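Local structure of Cg3027-pa (Drosophila melanogaster, 2VHH) at residues 182-187 and 220-225; 350-353 and 357-360; 91-96 and 123-128; 36-41 and 72-77. The protein probably hydrolyses N-carbamoyl-beta-alanine and its 2-methyl relative to the free beta-amino acids, ammonium and carbon dioxide, a step of pyrimidine degradation. All coordinates share one frame; numbering follows the deposited sequence.

Contact 1. Residues 182-187 and 220-225; sequences AVVISN and PVFETE
Val184 sets CG1 trans to its main-chain nitrogen (chi1 176°) and turns its other methyl, CG2, onto Phe222, whose own CG, beside its backbone N, places one ring face under that methyl. CG2 sits almost on the ring normal, 3.5 Å above the plane and over the ring centre, a clear CH-pi contact. All six ring carbons lie within about 4 Å of this one methyl; CD1 and CE1 are nearest, each 3.6 Å from Val184 CG2. The Val184 CB adds a second touch on the CD2 and CE2 side of the ring. Farther along, Asn187 ND2 gives a weak hydrogen bond of 3.2 Å to Glu225 OE1; it is fairly straight at 165°, with the amide and carboxylate planes nearly perpendicular. That amide NH2 also serves Asn160 OD1, so the glutamate is a second partner. The touching parts of the chain run in nearly the same direction, 10° apart. The buried Val184-Phe222 pair joins the two sheets of the alpha-beta-beta-alpha sandwich of carbon-nitrogen hydrolases. Val184 belongs to strand 177-185, held between strands 162-171 and 191-196 of one sheet. Phe222 belongs to strand 221-224, the outermost strand of the other sheet within this chain, beside 227-231, where a second subunit adds a parallel strand and lays Ile383 against Phe222.

Contact 2. Residues 350-353 and 357-360; sequences QVKD and FRMT
Lys352 NZ makes a salt bridge with Glu176 of a third subunit, and it makes it while resting over one face of the Arg358 guanidinium. The ammonium nitrogen stands 3.6 Å above that plane, offset toward the rim, and 3.7 Å from Arg358 NH1. The carboxylate of Glu176 of the third subunit probably helps to balance the two neighbouring positive charges. The lysine chain is extended beyond CG, which carries CE along the same face to 3.5 Å from Arg358 NH1. Nearer the backbones the contact is purely aliphatic, Lys352 CG lying 3.8 Å from Arg358 CG. This is where the chain runs out of helix 347-355 toward helix 363-374, at the junction with two neighbouring subunits of the octamer; Arg358 lies just past the first helix, where helical backbone angles persist without the regular bonds. Bends at chi2 and chi3 (-76° and -70°) set the guanidinium beneath the lysine's end. Its guanidinium is held by weak hydrogen bonds from NH1 to Asn280 O and from NH2 to Gly247 O. Gly175 of the third subunit packs on both Lys352 and Arg358, and His238 of the second subunit meets the ring of Phe357.

Contact 3. Residues 91-96 and 123-128; sequences EKQREA and TMPFAF
Helix 90-110, the connection in a beta-alpha-beta crossover between the neighbouring parallel strands 72-79 and 115-118, leans through Gln93 and Arg94 on the loop that leaves the second of those strands. Gln93 reaches Pro125 crosswise: its OE1 comes 3.3 Å from Pro125 CG and nearly as close to CD, so an amide oxygen meets the ring methylenes of the proline. The other end of the amide, NE2, is bonded to Ala88 O, which is consistent with OE1 being turned to the proline. Arg94 and Thr123 lie side by side and point the same way. The arginine's CG is anti to the backbone N (chi1 176°), which lays its aliphatic part along the threonine hydroxyl, with Arg94 CD 3.4 Å from Thr123 OG1. The two CA atoms here are 5.5 Å apart, so helix and loop nearly touch backbone to backbone. Just beyond, an inverse gamma turn centred on Phe126 is closed by a weak bond from Ala127 N to Pro125 O. Helix 147-158 flanks one end of the contact, Thr148 touching both Arg94 and Thr123, while strand 283-295 lies against Pro125 with Glu293 and Phe295.

Contact 4. Residues 36-41 and 72-77; sequences QTLELP and IVRVGA
Arg74 reaches from strand 72-79 toward Leu38, in the N-terminal chain that runs along the edge of the seven-stranded sheet of the carbon-nitrogen hydrolase fold, ahead of helix 42-50. The first segment enters at Gln36, whose backbone bonds with Arg59, and Leu38 does the same with Gly57, so this part of the chain is tied to the outermost strand 54-59. From there the side chains of Leu38 and Arg74 come from opposite directions, and Leu38 lays its methyls over one face of the guanidinium. Its CD1 sits over the centre of the group, 3.6 Å above the plane, and is 3.7 Å from Arg74 CZ; the second methyl, CD2, lies 3.8 Å from Arg74 NH1. An apolar branch thus covers one face of the charged group and leaves the nitrogens to bond around its rim. At Glu39 the backbone oxygen approaches obliquely, 4.1 Å from Arg74 NH1, which is too long for a bond. Leu40 follows with CD2 at 4.5 Å from the same nitrogen, while its side chain also rests on Ala111. Pro41 then takes the N-cap position of helix 42-50. The arginine has its strongest partner on the adjacent strand 337-344, where NH2 forms a salt bridge with Glu342 OE1. Its NE is hydrogen-bonded to Ala111 O, just past the C-terminal end of helix 90-110.

Along the chain the contacts come in series: contact 4, then 3, 1 and finally 2. Contacts 1 and 4 reach the same seven-stranded sheet, through strands 177-185 and 72-79, and their nearest atoms are about 5 Å apart. Contact 3 follows contact 4 directly from strand 72-79 into helix 90-110, with centres about 29 Å apart. Contacts 2 and 3 lie farthest apart, about 43 Å between centres and on opposite sides of the chain's centre. Contact 1 thus joins the two sheets, contacts 3 and 4 attach a helix-loop layer and the N-terminal chain to the first sheet, and contacts 1 and 2 adjoin neighbouring subunits of the octamer.

Contact 1. Residues 182-187 and 220-225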
loop_
_atom_site.group_PDB
_atom_site.type_symbol
_atom_site.label_atom_id
_atom_site.label_comp_id
_atom_site.label_asym_id
_atom_site.label_seq_id
_atom_site.Cartn_x
_atom_site.Cartn_y
_atom_site.Cartn_z
ATOM N N ALA C 182 -7.803 -30.905 -21.785
ATOM C CA ALA C 182 -9.199 -31.076 -22.183
ATOM C C ALA C 182 -9.466 -30.311 -23.475
ATOM O O ALA C 182 -9.057 -29.159 -23.613
ATOM C CB ALA C 182 -10.126 -30.600 -21.090
ATOM N N VAL C 183 -10.136 -30.957 -24.423
ATOM C CA VAL C 183 -10.441 -30.332 -25.703
ATOM C C VAL C 183 -11.950 -30.201 -25.849
ATOM O O VAL C 183 -12.683 -31.173 -25.660
ATOM C CB VAL C 183 -9.854 -31.133 -26.894
ATOM C CG1 VAL C 183 -10.360 -30.585 -28.208
ATOM C CG2 VAL C 183 -8.329 -31.123 -26.871
ATOM N N VAL C 184 -12.407 -28.993 -26.174
ATOM C CA VAL C 184 -13.826 -28.736 -26.393
ATOM C C VAL C 184 -14.099 -28.600 -27.876
ATOM O O VAL C 184 -13.518 -27.753 -28.563
ATOM C CB VAL C 184 -14.323 -27.478 -25.639
ATOM C CG1 VAL C 184 -15.789 -27.187 -25.961
ATOM C CG2 VAL C 184 -14.163 -27.668 -24.146
ATOM N N ILE C 185 -14.988 -29.460 -28.360
ATOM C CA ILE C 185 -15.421 -29.444 -29.753
ATOM C C ILE C 185 -16.861 -28.955 -29.787
ATOM O O ILE C 185 -17.706 -29.455 -29.057
ATOM C CB ILE C 185 -15.313 -30.845 -30.393
ATOM C CG1 ILE C 185 -13.880 -31.365 -30.303
ATOM C CG2 ILE C 185 -15.701 -30.792 -31.845
ATOM C CD1 ILE C 185 -13.760 -32.882 -30.324
ATOM N N SER C 186 -17.121 -27.961 -30.626
ATOM C CA SER C 186 -18.451 -27.389 -30.775
ATOM C C SER C 186 -19.408 -28.342 -31.488
ATOM O O SER C 186 -18.972 -29.243 -32.219
ATOM C CB SER C 186 -18.362 -26.091 -31.564
ATOM O OG SER C 186 -19.648 -25.648 -31.954
ATOM N N ASN C 187 -20.710 -28.127 -31.283
ATOM C CA ASN C 187 -21.748 -28.889 -31.996
ATOM C C ASN C 187 -21.781 -28.631 -33.508
ATOM O O ASN C 187 -22.473 -29.326 -34.245
ATOM C CB ASN C 187 -23.137 -28.653 -31.392
ATOM C CG ASN C 187 -23.491 -27.194 -31.301
ATOM O OD1 ASN C 187 -22.630 -26.361 -31.061
ATOM N ND2 ASN C 187 -24.767 -26.876 -31.474
ATOM N N PRO C 220 -10.185 -21.244 -18.363
ATOM C CA PRO C 220 -11.091 -20.823 -19.430
ATOM C C PRO C 220 -12.495 -21.390 -19.284
ATOM O O PRO C 220 -12.674 -22.520 -18.836
ATOM C CB PRO C 220 -10.430 -21.369 -20.698
ATOM C CG PRO C 220 -9.648 -22.523 -20.248
ATOM C CD PRO C 220 -9.197 -22.224 -18.848
ATOM N N VAL C 221 -13.483 -20.588 -19.652
ATOM C CA VAL C 221 -14.876 -21.022 -19.675
ATOM C C VAL C 221 -15.367 -20.918 -21.119
ATOM O O VAL C 221 -15.210 -19.884 -21.765
ATOM C CB VAL C 221 -15.753 -20.182 -18.685
ATOM C CG1 VAL C 221 -17.242 -20.497 -18.829
ATOM C CG2 VAL C 221 -15.310 -20.428 -17.252
ATOM N N PHE C 222 -15.939 -22.012 -21.618
ATOM C CA PHE C 222 -16.365 -22.121 -23.016
ATOM C C PHE C 222 -17.827 -21.757 -23.183
ATOM O O PHE C 222 -18.704 -22.375 -22.583
ATOM C CB PHE C 222 -16.095 -23.534 -23.547
ATOM C CG PHE C 222 -14.659 -23.945 -23.442
ATOM C CD1 PHE C 222 -14.178 -24.541 -22.286
ATOM C CD2 PHE C 222 -13.780 -23.701 -24.485
ATOM C CE1 PHE C 222 -12.844 -24.898 -22.177
ATOM C CE2 PHE C 222 -12.451 -24.055 -24.390
ATOM C CZ PHE C 222 -11.979 -24.658 -23.232
ATOM N N GLU C 223 -18.069 -20.729 -23.985
ATOM C CA GLU C 223 -19.417 -20.270 -24.272
ATOM C C GLU C 223 -19.981 -21.010 -25.473
ATOM O O GLU C 223 -19.646 -20.723 -26.623
ATOM C CB GLU C 223 -19.449 -18.753 -24.494
ATOM C CG GLU C 223 -20.787 -18.229 -25.040
ATOM C CD GLU C 223 -21.147 -16.846 -24.520
ATOM O OE1 GLU C 223 -20.215 -16.022 -24.296
ATOM O OE2 GLU C 223 -22.366 -16.595 -24.332
ATOM N N THR C 224 -20.841 -21.975 -25.184
ATOM C CA THR C 224 -21.454 -22.793 -26.210
ATOM C C THR C 224 -22.939 -22.466 -26.215
ATOM O O THR C 224 -23.434 -21.791 -25.312
ATOM C CB THR C 224 -21.244 -24.300 -25.925
ATOM O OG1 THR C 224 -22.212 -24.748 -24.968
ATOM C CG2 THR C 224 -19.844 -24.568 -25.384
ATOM N N GLU C 225 -23.653 -22.950 -27.222
ATOM C CA GLU C 225 -25.089 -22.723 -27.284
ATOM C C GLU C 225 -25.870 -23.587 -26.271
ATOM O O GLU C 225 -27.093 -23.474 -26.158
ATOM C CB GLU C 225 -25.592 -22.887 -28.722
ATOM C CG GLU C 225 -25.825 -24.303 -29.161
ATOM C CD GLU C 225 -26.685 -24.356 -30.402
ATOM O OE1 GLU C 225 -26.179 -24.003 -31.491
ATOM O OE2 GLU C 225 -27.871 -24.746 -30.284
#

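Contact 2. Residues 350-353 and 357-360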
loop_
_atom_site.group_PDB
_atom_site.type_symbol
_atom_site.label_atom_id
_atom_site.label_comp_id
_atom_site.label_asym_id
_atom_site.label_seq_id
_atom_site.Cartn_x
_atom_site.Cartn_y
_atom_site.Cartn_z
ATOM N N GLN C 350 -30.684 -18.529 -9.713
ATOM C CA GLN C 350 -31.690 -18.623 -8.652
ATOM C C GLN C 350 -31.060 -18.960 -7.306
ATOM O O GLN C 350 -31.444 -18.403 -6.279
ATOM C CB GLN C 350 -32.782 -19.641 -8.999
ATOM C CG GLN C 350 -33.706 -19.188 -10.097
ATOM C CD GLN C 350 -34.612 -20.284 -10.616
ATOM O OE1 GLN C 350 -34.863 -21.284 -9.948
ATOM N NE2 GLN C 350 -35.124 -20.089 -11.818
ATOM N N VAL C 351 -30.093 -19.869 -7.322
ATOM C CA VAL C 351 -29.399 -20.247 -6.104
ATOM C C VAL C 351 -28.475 -19.112 -5.653
ATOM O O VAL C 351 -28.376 -18.826 -4.458
ATOM C CB VAL C 351 -28.636 -21.581 -6.266
ATOM C CG1 VAL C 351 -27.809 -21.887 -5.039
ATOM C CG2 VAL C 351 -29.608 -22.716 -6.506
ATOM N N LYS C 352 -27.825 -18.453 -6.612
ATOM C CA LYS C 352 -26.963 -17.302 -6.311
ATOM C C LYS C 352 -27.731 -16.202 -5.605
ATOM O O LYS C 352 -27.277 -15.691 -4.589
ATOM C CB LYS C 352 -26.286 -16.746 -7.569
ATOM C CG LYS C 352 -25.079 -17.545 -8.011
ATOM C CD LYS C 352 -24.433 -16.944 -9.243
ATOM C CE LYS C 352 -23.506 -17.947 -9.898
ATOM N NZ LYS C 352 -22.888 -17.382 -11.115
ATOM N N ASP C 353 -28.898 -15.861 -6.141
ATOM C CA ASP C 353 -29.746 -14.824 -5.565
ATOM C C ASP C 353 -30.288 -15.179 -4.186
ATOM O O ASP C 353 -30.427 -14.305 -3.332
ATOM C CB ASP C 353 -30.892 -14.495 -6.516
ATOM C CG ASP C 353 -30.412 -13.813 -7.773
ATOM O OD1 ASP C 353 -29.205 -13.474 -7.837
ATOM O OD2 ASP C 353 -31.237 -13.609 -8.692
ATOM N N PHE C 357 -23.937 -16.485 -1.927
ATOM C CA PHE C 357 -22.529 -16.826 -1.768
ATOM C C PHE C 357 -21.588 -15.897 -2.532
ATOM O O PHE C 357 -20.525 -15.529 -2.026
ATOM C CB PHE C 357 -22.259 -18.280 -2.163
ATOM C CG PHE C 357 -22.886 -19.303 -1.246
ATOM C CD1 PHE C 357 -23.010 -20.616 -1.659
ATOM C CD2 PHE C 357 -23.346 -18.956 0.022
ATOM C CE1 PHE C 357 -23.585 -21.574 -0.826
ATOM C CE2 PHE C 357 -23.931 -19.897 0.857
ATOM C CZ PHE C 357 -24.050 -21.216 0.433
ATOM N N ARG C 358 -21.972 -15.510 -3.740
ATOM C CA ARG C 358 -21.112 -14.664 -4.551
ATOM C C ARG C 358 -21.187 -13.228 -4.044
ATOM O O ARG C 358 -20.199 -12.498 -4.070
ATOM C CB ARG C 358 -21.479 -14.793 -6.024
ATOM C CG ARG C 358 -21.824 -16.243 -6.434
ATOM C CD ARG C 358 -20.579 -17.133 -6.571
ATOM N NE ARG C 358 -19.809 -16.718 -7.734
ATOM C CZ ARG C 358 -19.671 -17.427 -8.847
ATOM N NH1 ARG C 358 -20.200 -18.636 -8.957
ATOM N NH2 ARG C 358 -18.973 -16.921 -9.849
ATOM N N MET C 359 -22.364 -12.855 -3.548
ATOM C CA MET C 359 -22.607 -11.569 -2.911
ATOM C C MET C 359 -21.600 -11.361 -1.768
ATOM O O MET C 359 -21.075 -10.269 -1.591
ATOM C CB MET C 359 -24.047 -11.565 -2.376
ATOM C CG MET C 359 -24.712 -10.209 -2.136
ATOM S SD MET C 359 -26.031 -10.311 -0.856
ATOM C CE MET C 359 -27.266 -11.345 -1.675
ATOM N N THR C 360 -21.307 -12.433 -1.027
ATOM C CA THR C 360 -20.543 -12.348 0.227
ATOM C C THR C 360 -19.121 -12.925 0.197
ATOM O O THR C 360 -18.543 -13.173 1.256
ATOM C CB THR C 360 -21.272 -13.066 1.370
ATOM O OG1 THR C 360 -21.485 -14.425 0.996
ATOM C CG2 THR C 360 -22.598 -12.425 1.665
#

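Contact 3. Residues 91-96 and 123-128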
loop_
_atom_site.group_PDB
_atom_site.type_symbol
_atom_site.label_atom_id
_atom_site.label_comp_id
_atom_site.label_asym_id
_atom_site.label_seq_id
_atom_site.Cartn_x
_atom_site.Cartn_y
_atom_site.Cartn_z
ATOM N N GLU C 91 -1.867 -48.170 -31.207
ATOM C CA GLU C 91 -2.923 -47.774 -32.145
ATOM C C GLU C 91 -4.155 -48.665 -32.034
ATOM O O GLU C 91 -5.279 -48.179 -32.149
ATOM C CB GLU C 91 -2.407 -47.737 -33.584
ATOM C CG GLU C 91 -1.632 -46.453 -33.924
ATOM C CD GLU C 91 -0.985 -46.488 -35.306
ATOM O OE1 GLU C 91 0.252 -46.292 -35.391
ATOM O OE2 GLU C 91 -1.715 -46.714 -36.305
ATOM N N LYS C 92 -3.931 -49.961 -31.804
ATOM C CA LYS C 92 -5.007 -50.926 -31.600
ATOM C C LYS C 92 -5.736 -50.665 -30.279
ATOM O O LYS C 92 -6.966 -50.759 -30.208
ATOM C CB LYS C 92 -4.458 -52.362 -31.633
ATOM C CG LYS C 92 -4.701 -53.150 -32.929
ATOM C CD LYS C 92 -3.774 -52.733 -34.068
ATOM C CE LYS C 92 -4.480 -51.801 -35.047
ATOM N NZ LYS C 92 -5.544 -52.540 -35.796
ATOM N N GLN C 93 -4.961 -50.336 -29.244
ATOM C CA GLN C 93 -5.487 -50.037 -27.909
ATOM C C GLN C 93 -6.447 -48.858 -27.960
ATOM O O GLN C 93 -7.538 -48.896 -27.392
ATOM C CB GLN C 93 -4.349 -49.695 -26.943
ATOM C CG GLN C 93 -3.416 -50.838 -26.589
ATOM C CD GLN C 93 -2.618 -50.569 -25.321
ATOM O OE1 GLN C 93 -3.179 -50.192 -24.300
ATOM N NE2 GLN C 93 -1.314 -50.781 -25.376
ATOM N N ARG C 94 -6.014 -47.801 -28.637
ATOM C CA ARG C 94 -6.815 -46.603 -28.829
ATOM C C ARG C 94 -8.048 -46.887 -29.673
ATOM O O ARG C 94 -9.141 -46.465 -29.318
ATOM C CB ARG C 94 -5.972 -45.501 -29.465
ATOM C CG ARG C 94 -6.732 -44.232 -29.792
ATOM C CD ARG C 94 -5.786 -43.073 -30.010
ATOM N NE ARG C 94 -5.021 -43.139 -31.254
ATOM C CZ ARG C 94 -3.758 -42.727 -31.380
ATOM N NH1 ARG C 94 -3.100 -42.250 -30.331
ATOM N NH2 ARG C 94 -3.139 -42.808 -32.550
ATOM N N GLU C 95 -7.879 -47.610 -30.774
ATOM C CA GLU C 95 -8.999 -47.935 -31.651
ATOM C C GLU C 95 -10.097 -48.730 -30.971
ATOM O O GLU C 95 -11.269 -48.518 -31.250
ATOM C CB GLU C 95 -8.529 -48.699 -32.880
ATOM C CG GLU C 95 -8.087 -47.816 -34.025
ATOM C CD GLU C 95 -8.621 -48.317 -35.352
ATOM O OE1 GLU C 95 -8.572 -49.557 -35.578
ATOM O OE2 GLU C 95 -9.100 -47.468 -36.153
ATOM N N ALA C 96 -9.710 -49.656 -30.096
ATOM C CA ALA C 96 -10.661 -50.489 -29.373
ATOM C C ALA C 96 -11.524 -49.635 -28.447
ATOM O O ALA C 96 -12.738 -49.858 -28.319
ATOM C CB ALA C 96 -9.926 -51.561 -28.586
ATOM N N THR C 123 -8.325 -42.110 -23.852
ATOM C CA THR C 123 -7.834 -42.706 -25.060
ATOM C C THR C 123 -6.823 -43.834 -24.794
ATOM O O THR C 123 -6.502 -44.622 -25.696
ATOM C CB THR C 123 -7.228 -41.570 -25.897
ATOM O OG1 THR C 123 -7.328 -41.887 -27.279
ATOM C CG2 THR C 123 -5.774 -41.265 -25.512
ATOM N N MET C 124 -6.356 -43.928 -23.545
ATOM C CA MET C 124 -5.210 -44.770 -23.179
ATOM C C MET C 124 -5.395 -45.499 -21.843
ATOM O O MET C 124 -6.242 -45.115 -21.036
ATOM C CB MET C 124 -3.940 -43.907 -23.111
ATOM C CG MET C 124 -3.971 -42.780 -22.054
ATOM S SD MET C 124 -2.550 -41.652 -22.073
ATOM C CE MET C 124 -1.227 -42.746 -21.558
ATOM N N PRO C 125 -4.609 -46.565 -21.610
ATOM C CA PRO C 125 -4.463 -47.038 -20.229
ATOM C C PRO C 125 -3.724 -45.988 -19.405
ATOM O O PRO C 125 -2.897 -45.258 -19.947
ATOM C CB PRO C 125 -3.591 -48.289 -20.370
ATOM C CG PRO C 125 -2.873 -48.122 -21.698
ATOM C CD PRO C 125 -3.852 -47.390 -22.571
ATOM N N PHE C 126 -4.023 -45.911 -18.113
ATOM C CA PHE C 126 -3.439 -44.886 -17.256
ATOM C C PHE C 126 -2.026 -45.297 -16.853
ATOM O O PHE C 126 -1.773 -45.657 -15.702
ATOM C CB PHE C 126 -4.332 -44.652 -16.029
ATOM C CG PHE C 126 -4.261 -43.247 -15.468
ATOM C CD1 PHE C 126 -4.875 -42.182 -16.130
ATOM C CD2 PHE C 126 -3.599 -42.995 -14.261
ATOM C CE1 PHE C 126 -4.817 -40.894 -15.610
ATOM C CE2 PHE C 126 -3.540 -41.711 -13.728
ATOM C CZ PHE C 126 -4.151 -40.657 -14.403
ATOM N N ALA C 127 -1.107 -45.227 -17.812
ATOM C CA ALA C 127 0.227 -45.831 -17.692
ATOM C C ALA C 127 1.225 -45.047 -16.846
ATOM O O ALA C 127 2.400 -45.410 -16.773
ATOM C CB ALA C 127 0.805 -46.083 -19.075
ATOM N N PHE C 128 0.757 -43.985 -16.198
ATOM C CA PHE C 128 1.628 -43.084 -15.446
ATOM C C PHE C 128 2.147 -43.695 -14.144
ATOM O O PHE C 128 3.029 -43.128 -13.495
ATOM C CB PHE C 128 0.924 -41.749 -15.191
ATOM C CG PHE C 128 0.210 -41.211 -16.393
ATOM C CD1 PHE C 128 0.916 -40.614 -17.428
ATOM C CD2 PHE C 128 -1.166 -41.316 -16.503
ATOM C CE1 PHE C 128 0.256 -40.119 -18.561
ATOM C CE2 PHE C 128 -1.832 -40.824 -17.629
ATOM C CZ PHE C 128 -1.117 -40.225 -18.660
#

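Contact 4. Residues 36-41 and 72-77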
loop_
_atom_site.group_PDB
_atom_site.type_symbol
_atom_site.label_atom_id
_atom_site.label_comp_id
_atom_site.label_asym_id
_atom_site.label_seq_id
_atom_site.Cartn_x
_atom_site.Cartn_y
_atom_site.Cartn_z
ATOM N N GLN C 36 -35.112 -38.151 -8.897
ATOM C CA GLN C 36 -35.846 -37.535 -9.990
ATOM C C GLN C 36 -35.425 -38.221 -11.279
ATOM O O GLN C 36 -34.548 -37.748 -12.005
ATOM C CB GLN C 36 -35.581 -36.032 -10.047
ATOM C CG GLN C 36 -36.273 -35.220 -8.947
ATOM C CD GLN C 36 -35.615 -33.858 -8.728
ATOM O OE1 GLN C 36 -34.527 -33.761 -8.148
ATOM N NE2 GLN C 36 -36.276 -32.800 -9.194
ATOM N N THR C 37 -36.058 -39.358 -11.535
ATOM C CA THR C 37 -35.743 -40.234 -12.648
ATOM C C THR C 37 -36.209 -39.635 -13.976
ATOM O O THR C 37 -37.345 -39.200 -14.097
ATOM C CB THR C 37 -36.393 -41.618 -12.381
ATOM O OG1 THR C 37 -35.601 -42.322 -11.419
ATOM C CG2 THR C 37 -36.535 -42.461 -13.647
ATOM N N LEU C 38 -35.306 -39.602 -14.954
ATOM C CA LEU C 38 -35.624 -39.193 -16.313
ATOM C C LEU C 38 -35.853 -40.459 -17.134
ATOM O O LEU C 38 -35.060 -41.402 -17.069
ATOM C CB LEU C 38 -34.460 -38.399 -16.900
ATOM C CG LEU C 38 -34.616 -37.254 -17.904
ATOM C CD1 LEU C 38 -33.376 -37.215 -18.769
ATOM C CD2 LEU C 38 -35.835 -37.359 -18.793
ATOM N N GLU C 39 -36.948 -40.486 -17.890
ATOM C CA GLU C 39 -37.261 -41.611 -18.772
ATOM C C GLU C 39 -36.468 -41.462 -20.063
ATOM O O GLU C 39 -36.449 -40.381 -20.668
ATOM C CB GLU C 39 -38.758 -41.646 -19.093
ATOM C CG GLU C 39 -39.430 -42.998 -18.839
ATOM C CD GLU C 39 -39.993 -43.118 -17.413
ATOM O OE1 GLU C 39 -41.239 -43.113 -17.268
ATOM O OE2 GLU C 39 -39.198 -43.204 -16.441
ATOM N N LEU C 40 -35.816 -42.541 -20.484
ATOM C CA LEU C 40 -34.963 -42.487 -21.670
ATOM C C LEU C 40 -35.577 -43.233 -22.840
ATOM O O LEU C 40 -36.248 -44.242 -22.638
ATOM C CB LEU C 40 -33.571 -43.046 -21.368
ATOM C CG LEU C 40 -32.744 -42.254 -20.354
ATOM C CD1 LEU C 40 -31.552 -43.074 -19.893
ATOM C CD2 LEU C 40 -32.315 -40.895 -20.920
ATOM N N PRO C 41 -35.349 -42.740 -24.071
ATOM C CA PRO C 41 -35.802 -43.428 -25.271
ATOM C C PRO C 41 -35.392 -44.890 -25.270
ATOM O O PRO C 41 -34.291 -45.229 -24.826
ATOM C CB PRO C 41 -35.079 -42.677 -26.383
ATOM C CG PRO C 41 -34.955 -41.320 -25.858
ATOM C CD PRO C 41 -34.663 -41.481 -24.406
ATOM N N ILE C 72 -33.077 -25.507 -20.832
ATOM C CA ILE C 72 -32.930 -26.932 -20.528
ATOM C C ILE C 72 -31.896 -27.590 -21.423
ATOM O O ILE C 72 -31.867 -27.375 -22.633
ATOM C CB ILE C 72 -34.284 -27.681 -20.478
ATOM C CG1 ILE C 72 -35.120 -27.126 -19.317
ATOM C CG2 ILE C 72 -34.071 -29.179 -20.280
ATOM C CD1 ILE C 72 -36.620 -27.398 -19.401
ATOM N N VAL C 73 -31.030 -28.374 -20.787
ATOM C CA VAL C 73 -29.824 -28.906 -21.400
ATOM C C VAL C 73 -29.609 -30.332 -20.909
ATOM O O VAL C 73 -29.884 -30.641 -19.750
ATOM C CB VAL C 73 -28.600 -27.966 -21.098
ATOM C CG1 VAL C 73 -27.298 -28.722 -20.881
ATOM C CG2 VAL C 73 -28.440 -26.939 -22.200
ATOM N N ARG C 74 -29.138 -31.200 -21.799
ATOM C CA ARG C 74 -28.906 -32.603 -21.479
ATOM C C ARG C 74 -27.413 -32.931 -21.579
ATOM O O ARG C 74 -26.813 -32.737 -22.636
ATOM C CB ARG C 74 -29.695 -33.453 -22.473
ATOM C CG ARG C 74 -30.498 -34.576 -21.861
ATOM C CD ARG C 74 -31.954 -34.470 -22.297
ATOM N NE ARG C 74 -32.607 -35.771 -22.379
ATOM C CZ ARG C 74 -33.910 -35.975 -22.195
ATOM N NH1 ARG C 74 -34.403 -37.204 -22.297
ATOM N NH2 ARG C 74 -34.721 -34.962 -21.904
ATOM N N VAL C 75 -26.813 -33.409 -20.491
ATOM C CA VAL C 75 -25.400 -33.772 -20.514
ATOM C C VAL C 75 -25.207 -35.279 -20.350
ATOM O O VAL C 75 -25.927 -35.929 -19.592
ATOM C CB VAL C 75 -24.541 -32.948 -19.491
ATOM C CG1 VAL C 75 -25.070 -31.527 -19.351
ATOM C CG2 VAL C 75 -24.461 -33.622 -18.130
ATOM N N GLY C 76 -24.250 -35.825 -21.094
ATOM C CA GLY C 76 -23.913 -37.240 -21.024
ATOM C C GLY C 76 -22.494 -37.401 -20.518
ATOM O O GLY C 76 -21.537 -36.918 -21.138
ATOM N N ALA C 77 -22.355 -38.053 -19.373
ATOM C CA ALA C 77 -21.046 -38.358 -18.842
ATOM C C ALA C 77 -20.730 -39.820 -19.154
ATOM O O ALA C 77 -21.502 -40.714 -18.817
ATOM C CB ALA C 77 -21.013 -38.099 -17.356
#